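Local coordinates for protein carbohydrate binding family 6 (Clostridium thermocellum, PDB 5A8C) that probably hydrolyses terminal alpha-L-arabinofuranosyl linkages of arabinose-containing polysaccharides, as a five-bladed beta-propeller enzyme of glycoside hydrolase family 43, at residues 139-152 against 188-201. Residues are numbered along the deposited sequence; the frame is centred on the assembly and turned at random.
Sequences PLPGPLVSWNTPGV and IKLGNDMISTVGSA
P150 O is met by two groups of 188-201. A201 N donates a 2.8 Å hydrogen bond to P150 O. S200 CA adds a CA-H...O contact to the same oxygen. The contact lies in a five-bladed beta-propeller. It joins the long loop between strands 124-129 and 164-167 to a blade edge, where the chain turns from strand 185-190 through 197-198 to 200-204. G151 CA, in turn, makes a CA-H...O contact with A201 O at 3.4 Å.

The next link runs through water. One water donates to L144 O at 2.7 Å and lies 2.8 Å from T197 OG1. The other branch of T197, CG2, packs on L144 O and V145 CG2.

L144 puts CG anti to its backbone N (chi1 177°). This carries CD1 over the I195-S196 peptide, 3.5 Å from I195 O, while CD2 faces L190 CD2. Both methyls of L140 also rest on I195 O. Y116 of strand 112-118 touches L144 and L190, and its OH is hydrogen-bonded to M194 O. Within 188-201, an Asx turn forms: D193 OD1 accepts from I195 N and also from S196 OG, the two reaching it from opposite faces of the carboxylate.

T149 is shared between two tasks. Its OG1 accepts S146 N in a nearly straight bond (173°). Its CG2 meets I188 CD1 tip to tip, at 3.5 Å.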
ATOM      1  N   PRO A 139      -8.459  11.943  13.386  1.00  7.22           N
ATOM      2  CA  PRO A 139      -8.763  13.154  14.194  1.00  7.81           C
ATOM      3  C   PRO A 139      -9.436  14.263  13.426  1.00  7.64           C
ATOM      4  O   PRO A 139      -9.807  15.257  14.052  1.00  9.48           O
ATOM      5  CB  PRO A 139      -7.383  13.592  14.639  1.00  9.01           C
ATOM      6  CG  PRO A 139      -6.490  13.228  13.457  1.00  8.94           C
ATOM      7  CD  PRO A 139      -7.053  11.904  12.945  1.00  7.88           C
ATOM      8  N   LEU A 140      -9.599  14.119  12.117  1.00  7.20           N
ATOM      9  CA  LEU A 140      -9.959  15.255  11.272  1.00  7.37           C
ATOM     10  C   LEU A 140     -11.455  15.247  10.944  1.00  7.44           C
ATOM     11  O   LEU A 140     -12.100  14.196  10.868  1.00  8.66           O
ATOM     12  CB  LEU A 140      -9.181  15.190   9.953  1.00  7.59           C
ATOM     13  CG  LEU A 140      -7.671  15.243  10.088  1.00  8.65           C
ATOM     14  CD1 LEU A 140      -7.025  15.245   8.708  1.00  8.98           C
ATOM     15  CD2 LEU A 140      -7.135  16.351  10.950  1.00 10.38           C
ATOM     16  N   PRO A 141     -12.012  16.419  10.665  1.00  8.03           N
ATOM     17  CA  PRO A 141     -13.423  16.493  10.283  1.00  8.59           C
ATOM     18  C   PRO A 141     -13.694  16.066   8.850  1.00  8.45           C
ATOM     19  O   PRO A 141     -14.858  15.869   8.483  1.00 10.77           O
ATOM     20  CB  PRO A 141     -13.765  17.970  10.501  1.00 10.08           C
ATOM     21  CG  PRO A 141     -12.466  18.681  10.298  1.00 10.46           C
ATOM     22  CD  PRO A 141     -11.428  17.765  10.866  1.00  9.13           C
ATOM     23  N   GLY A 142     -12.658  15.980   8.029  1.00  8.80           N
ATOM     24  CA  GLY A 142     -12.777  15.599   6.648  1.00  8.44           C
ATOM     25  C   GLY A 142     -11.476  15.007   6.170  1.00  8.52           C
ATOM     26  O   GLY A 142     -10.538  14.801   6.946  1.00  8.75           O
ATOM     27  N   PRO A 143     -11.409  14.708   4.876  1.00  8.27           N
ATOM     28  CA  PRO A 143     -10.184  14.089   4.331  1.00  8.08           C
ATOM     29  C   PRO A 143      -8.965  14.966   4.502  1.00  7.23           C
ATOM     30  O   PRO A 143      -9.028  16.196   4.354  1.00  9.38           O
ATOM     31  CB  PRO A 143     -10.531  13.834   2.884  1.00  9.65           C
ATOM     32  CG  PRO A 143     -11.746  14.576   2.595  1.00 11.17           C
ATOM     33  CD  PRO A 143     -12.462  14.863   3.854  1.00  8.95           C
ATOM     34  N   LEU A 144      -7.844  14.328   4.676  1.00  7.15           N
ATOM     35  CA  LEU A 144      -6.545  14.959   4.663  1.00  7.48           C
ATOM     36  C   LEU A 144      -6.250  15.510   3.250  1.00  7.46           C
ATOM     37  O   LEU A 144      -5.675  16.601   3.099  1.00  8.83           O
ATOM     38  CB  LEU A 144      -5.485  13.988   5.117  1.00  7.69           C
ATOM     39  CG  LEU A 144      -4.045  14.482   5.088  1.00  8.32           C
ATOM     40  CD1 LEU A 144      -3.839  15.690   5.980  1.00  9.50           C
ATOM     41  CD2 LEU A 144      -3.095  13.374   5.527  1.00  9.03           C
ATOM     42  N   VAL A 145      -6.563  14.708   2.232  1.00  7.60           N
ATOM     43  CA  VAL A 145      -6.402  15.103   0.845  1.00  8.26           C
ATOM     44  C   VAL A 145      -7.718  14.828   0.118  1.00  8.31           C
ATOM     45  O   VAL A 145      -8.301  13.757   0.274  1.00  8.18           O
ATOM     46  CB  VAL A 145      -5.240  14.306   0.172  1.00  9.69           C
ATOM     47  CG1 VAL A 145      -5.156  14.666  -1.309  1.00 12.11           C
ATOM     48  CG2 VAL A 145      -3.909  14.604   0.862  1.00 11.10           C
ATOM     49  N   SER A 146      -8.202  15.835  -0.621  1.00 11.59           N
ATOM     50  CA  SER A 146      -9.520  15.765  -1.255  1.00 14.07           C
ATOM     51  C   SER A 146      -9.334  16.276  -2.694  1.00 12.89           C
ATOM     52  O   SER A 146      -8.264  16.777  -3.087  1.00 12.78           O
ATOM     53  CB  SER A 146     -10.524  16.698  -0.493  1.00 15.72           C
ATOM     54  OG  SER A 146     -10.324  18.044  -0.811  1.00 18.19           O
ATOM     55  N   TRP A 147     -10.427  16.179  -3.438  1.00 14.55           N
ATOM     56  CA  TRP A 147     -10.457  16.748  -4.766  1.00 15.58           C
ATOM     57  C   TRP A 147     -10.154  18.248  -4.772  1.00 14.97           C
ATOM     58  O   TRP A 147      -9.765  18.780  -5.811  1.00 20.02           O
ATOM     59  CB  TRP A 147     -11.834  16.520  -5.411  1.00 17.37           C
ATOM     60  CG  TRP A 147     -12.009  15.155  -5.802  1.00 20.68           C
ATOM     61  CD1 TRP A 147     -12.865  14.219  -5.278  1.00 25.93           C
ATOM     62  CD2 TRP A 147     -11.302  14.514  -6.842  1.00 20.87           C
ATOM     63  NE1 TRP A 147     -12.713  13.013  -5.931  1.00 27.76           N
ATOM     64  CE2 TRP A 147     -11.760  13.174  -6.910  1.00 23.56           C
ATOM     65  CE3 TRP A 147     -10.344  14.953  -7.753  1.00 23.46           C
ATOM     66  CZ2 TRP A 147     -11.292  12.296  -7.849  1.00 21.39           C
ATOM     67  CZ3 TRP A 147      -9.858  14.060  -8.668  1.00 26.70           C
ATOM     68  CH2 TRP A 147     -10.349  12.751  -8.721  1.00 25.62           C
ATOM     69  N   ASN A 148     -10.408  18.931  -3.650  1.00 15.66           N
ATOM     70  CA  ASN A 148     -10.180  20.368  -3.578  1.00 17.00           C
ATOM     71  C   ASN A 148      -8.824  20.766  -3.015  1.00 16.16           C
ATOM     72  O   ASN A 148      -8.541  21.960  -2.948  1.00 18.78           O
ATOM     73  CB  ASN A 148     -11.328  20.986  -2.777  1.00 21.51           C
ATOM     74  CG  ASN A 148     -12.643  20.942  -3.533  1.00 27.08           C
ATOM     75  OD1 ASN A 148     -12.673  21.115  -4.763  1.00 32.38           O
ATOM     76  ND2 ASN A 148     -13.740  20.704  -2.813  1.00 32.73           N
ATOM     77  N   THR A 149      -7.973  19.787  -2.702  1.00 13.56           N
ATOM     78  CA  THR A 149      -6.648  20.095  -2.265  1.00 12.96           C
ATOM     79  C   THR A 149      -5.889  20.775  -3.418  1.00 11.89           C
ATOM     80  O   THR A 149      -5.893  20.289  -4.546  1.00 12.05           O
ATOM     81  CB  THR A 149      -5.933  18.829  -1.866  1.00 12.91           C
ATOM     82  OG1 THR A 149      -6.632  18.243  -0.744  1.00 13.21           O
ATOM     83  CG2 THR A 149      -4.478  19.083  -1.523  1.00 13.86           C
ATOM     84  N   PRO A 150      -5.206  21.881  -3.164  1.00 13.16           N
ATOM     85  CA  PRO A 150      -4.477  22.573  -4.229  1.00 13.63           C
ATOM     86  C   PRO A 150      -3.465  21.685  -4.907  1.00 12.54           C
ATOM     87  O   PRO A 150      -2.745  20.913  -4.225  1.00 12.57           O
ATOM     88  CB  PRO A 150      -3.836  23.762  -3.502  1.00 16.56           C
ATOM     89  CG  PRO A 150      -4.816  24.044  -2.386  1.00 20.08           C
ATOM     90  CD  PRO A 150      -5.163  22.638  -1.909  1.00 16.03           C
ATOM     91  N   GLY A 151      -3.478  21.722  -6.245  1.00 12.62           N
ATOM     92  CA  GLY A 151      -2.549  20.950  -7.055  1.00 13.00           C
ATOM     93  C   GLY A 151      -3.071  19.598  -7.481  1.00 12.79           C
ATOM     94  O   GLY A 151      -2.431  18.936  -8.314  1.00 14.79           O
ATOM     95  N   VAL A 152      -4.193  19.162  -6.938  1.00 11.86           N
ATOM     96  CA  VAL A 152      -4.771  17.910  -7.411  1.00 12.46           C
ATOM     97  C   VAL A 152      -5.379  18.048  -8.789  1.00 13.29           C
ATOM     98  O   VAL A 152      -4.946  17.416  -9.771  1.00 13.78           O
ATOM     99  CB  VAL A 152      -5.771  17.329  -6.419  1.00 12.73           C
ATOM    100  CG1 VAL A 152      -6.467  16.122  -6.987  1.00 15.08           C
ATOM    101  CG2 VAL A 152      -5.042  16.946  -5.140  1.00 13.57           C
ATOM    102  N   ILE A 188       2.208  15.265  -2.379  1.00  6.67           N
ATOM    103  CA  ILE A 188       2.064  16.458  -1.549  1.00  6.92           C
ATOM    104  C   ILE A 188       2.885  16.303  -0.284  1.00  6.61           C
ATOM    105  O   ILE A 188       3.009  15.205   0.269  1.00  6.77           O
ATOM    106  CB  ILE A 188       0.591  16.746  -1.238  1.00  7.36           C
ATOM    107  CG1 ILE A 188       0.388  18.185  -0.676  1.00  8.37           C
ATOM    108  CG2 ILE A 188      -0.033  15.690  -0.324  1.00  7.86           C
ATOM    109  CD1 ILE A 188      -1.057  18.629  -0.696  1.00  9.39           C
ATOM    110  N   LYS A 189       3.487  17.391   0.182  1.00  7.10           N
ATOM    111  CA  LYS A 189       4.129  17.385   1.481  1.00  6.75           C
ATOM    112  C   LYS A 189       3.139  17.300   2.612  1.00  6.65           C
ATOM    113  O   LYS A 189       2.073  17.899   2.577  1.00  7.32           O
ATOM    114  CB  LYS A 189       4.981  18.659   1.626  1.00  7.49           C
ATOM    115  CG  LYS A 189       6.135  18.673   0.701  1.00  8.98           C
ATOM    116  CD  LYS A 189       6.995  19.940   0.874  1.00 11.29           C
ATOM    117  CE  LYS A 189       6.298  21.287   0.611  1.00 15.28           C
ATOM    118  NZ  LYS A 189       5.818  21.469  -0.795  1.00 18.25           N
ATOM    119  N   LEU A 190       3.513  16.525   3.649  1.00  6.21           N
ATOM    120  CA  LEU A 190       2.804  16.521   4.922  1.00  6.39           C
ATOM    121  C   LEU A 190       3.595  17.258   5.962  1.00  6.53           C
ATOM    122  O   LEU A 190       4.832  17.233   5.963  1.00  7.54           O
ATOM    123  CB  LEU A 190       2.525  15.092   5.406  1.00  6.90           C
ATOM    124  CG  LEU A 190       1.784  14.161   4.441  1.00  7.40           C
ATOM    125  CD1 LEU A 190       1.520  12.844   5.116  1.00  8.93           C
ATOM    126  CD2 LEU A 190       0.537  14.793   3.901  1.00  8.07           C
ATOM    127  N   GLY A 191       2.893  17.899   6.895  1.00  6.74           N
ATOM    128  CA  GLY A 191       3.560  18.484   8.026  1.00  7.30           C
ATOM    129  C   GLY A 191       4.195  17.444   8.921  1.00  6.73           C
ATOM    130  O   GLY A 191       3.858  16.243   8.878  1.00  7.13           O
ATOM    131  N   ASN A 192       5.089  17.904   9.802  1.00  7.17           N
ATOM    132  CA  ASN A 192       5.760  16.975  10.715  1.00  7.50           C
ATOM    133  C   ASN A 192       4.755  16.280  11.644  1.00  7.58           C
ATOM    134  O   ASN A 192       5.058  15.181  12.111  1.00  8.67           O
ATOM    135  CB  ASN A 192       6.828  17.669  11.541  1.00  8.60           C
ATOM    136  CG  ASN A 192       8.076  18.045  10.715  1.00  9.06           C
ATOM    137  OD1 ASN A 192       8.218  17.653   9.550  1.00  9.88           O
ATOM    138  ND2 ASN A 192       8.966  18.777  11.325  1.00 11.58           N
ATOM    139  N   ASP A 193       3.587  16.875  11.893  1.00  7.94           N
ATOM    140  CA  ASP A 193       2.551  16.222  12.695  1.00  8.52           C
ATOM    141  C   ASP A 193       1.824  15.136  11.948  1.00  7.49           C
ATOM    142  O   ASP A 193       1.007  14.432  12.575  1.00  8.17           O
ATOM    143  CB  ASP A 193       1.579  17.242  13.277  1.00 10.04           C
ATOM    144  CG  ASP A 193       0.673  17.991  12.254  1.00 10.30           C
ATOM    145  OD1 ASP A 193       0.535  17.559  11.091  1.00 10.04           O
ATOM    146  OD2 ASP A 193       0.020  18.980  12.704  1.00 13.62           O
ATOM    147  N   MET A 194       2.070  14.956  10.655  1.00  6.76           N
ATOM    148  CA  MET A 194       1.589  13.861   9.854  1.00  6.33           C
ATOM    149  C   MET A 194       0.085  13.841   9.620  1.00  6.76           C
ATOM    150  O   MET A 194      -0.450  12.936   8.973  1.00  7.31           O
ATOM    151  CB  MET A 194       2.067  12.522  10.398  1.00  6.89           C
ATOM    152  CG  MET A 194       3.574  12.420  10.402  1.00  6.84           C
ATOM    153  SD  MET A 194       4.322  12.481   8.744  1.00  7.28           S
ATOM    154  CE  MET A 194       4.183  10.750   8.268  1.00  8.82           C
ATOM    155  N   ILE A 195      -0.609  14.921  10.029  1.00  7.00           N
ATOM    156  CA  ILE A 195      -2.078  15.021   9.937  1.00  7.25           C
ATOM    157  C   ILE A 195      -2.495  16.319   9.258  1.00  7.75           C
ATOM    158  O   ILE A 195      -3.646  16.722   9.370  1.00  8.80           O
ATOM    159  CB  ILE A 195      -2.753  14.840  11.318  1.00  8.04           C
ATOM    160  CG1 ILE A 195      -2.327  15.948  12.297  1.00  9.24           C
ATOM    161  CG2 ILE A 195      -2.482  13.461  11.865  1.00  8.17           C
ATOM    162  CD1 ILE A 195      -3.210  15.995  13.513  1.00 11.55           C
ATOM    163  N   SER A 196      -1.567  16.922   8.489  1.00  7.48           N
ATOM    164  CA  SER A 196      -1.779  18.154   7.777  1.00  7.68           C
ATOM    165  C   SER A 196      -0.955  18.107   6.524  1.00  7.66           C
ATOM    166  O   SER A 196       0.055  17.391   6.466  1.00  7.90           O
ATOM    167  CB  SER A 196      -1.343  19.313   8.671  1.00  9.88           C
ATOM    168  OG  SER A 196       0.030  19.241   9.028  1.00 10.99           O
ATOM    169  N   THR A 197      -1.367  18.886   5.526  1.00  8.24           N
ATOM    170  CA  THR A 197      -0.589  19.074   4.330  1.00  8.29           C
ATOM    171  C   THR A 197       0.129  20.421   4.368  1.00  9.06           C
ATOM    172  O   THR A 197      -0.287  21.311   5.085  1.00 11.62           O
ATOM    173  CB  THR A 197      -1.465  18.946   3.077  1.00  9.68           C
ATOM    174  OG1 THR A 197      -2.494  19.916   3.111  1.00 11.87           O
ATOM    175  CG2 THR A 197      -2.107  17.578   2.924  1.00 10.53           C
ATOM    176  N   VAL A 198       1.192  20.517   3.582  1.00  8.76           N
ATOM    177  CA  VAL A 198       1.932  21.737   3.452  1.00  9.86           C
ATOM    178  C   VAL A 198       2.036  22.026   1.949  1.00 10.23           C
ATOM    179  O   VAL A 198       2.529  21.200   1.195  1.00 10.81           O
ATOM    180  CB  VAL A 198       3.366  21.613   4.040  1.00 11.75           C
ATOM    181  CG1 VAL A 198       4.156  22.912   3.804  1.00 14.66           C
ATOM    182  CG2 VAL A 198       3.300  21.304   5.509  1.00 13.00           C
ATOM    183  N   GLY A 199       1.566  23.178   1.535  1.00 11.38           N
ATOM    184  CA  GLY A 199       1.691  23.566   0.132  1.00 11.90           C
ATOM    185  C   GLY A 199       0.717  22.822  -0.737  1.00 12.35           C
ATOM    186  O   GLY A 199      -0.300  22.275  -0.291  1.00 14.00           O
ATOM    187  N   SER A 200       1.051  22.765  -1.997  1.00 11.77           N
ATOM    188  CA  SER A 200       0.224  22.187  -3.036  0.80 11.98           C
ATOM    189  C   SER A 200       0.772  20.803  -3.465  1.00 10.04           C
ATOM    190  O   SER A 200       1.964  20.538  -3.382  1.00 11.18           O
ATOM    191  CB  SER A 200       0.186  23.124  -4.224  0.80 14.00           C
ATOM    192  OG  SER A 200      -0.458  24.338  -3.846  0.80 18.28           O
ATOM    193  N   ALA A 201      -0.132  20.001  -3.976  1.00  9.72           N
ATOM    194  CA  ALA A 201       0.285  18.754  -4.629  1.00  9.31           C
ATOM    195  C   ALA A 201       0.977  19.106  -5.949  1.00  9.30           C
ATOM    196  O   ALA A 201       0.728  20.148  -6.566  1.00 11.80           O
ATOM    197  CB  ALA A 201      -0.915  17.864  -4.879  1.00  9.21           C
TER
HETATM  198  O   HOH W   1      -5.170  19.206   3.552  1.00 14.95           O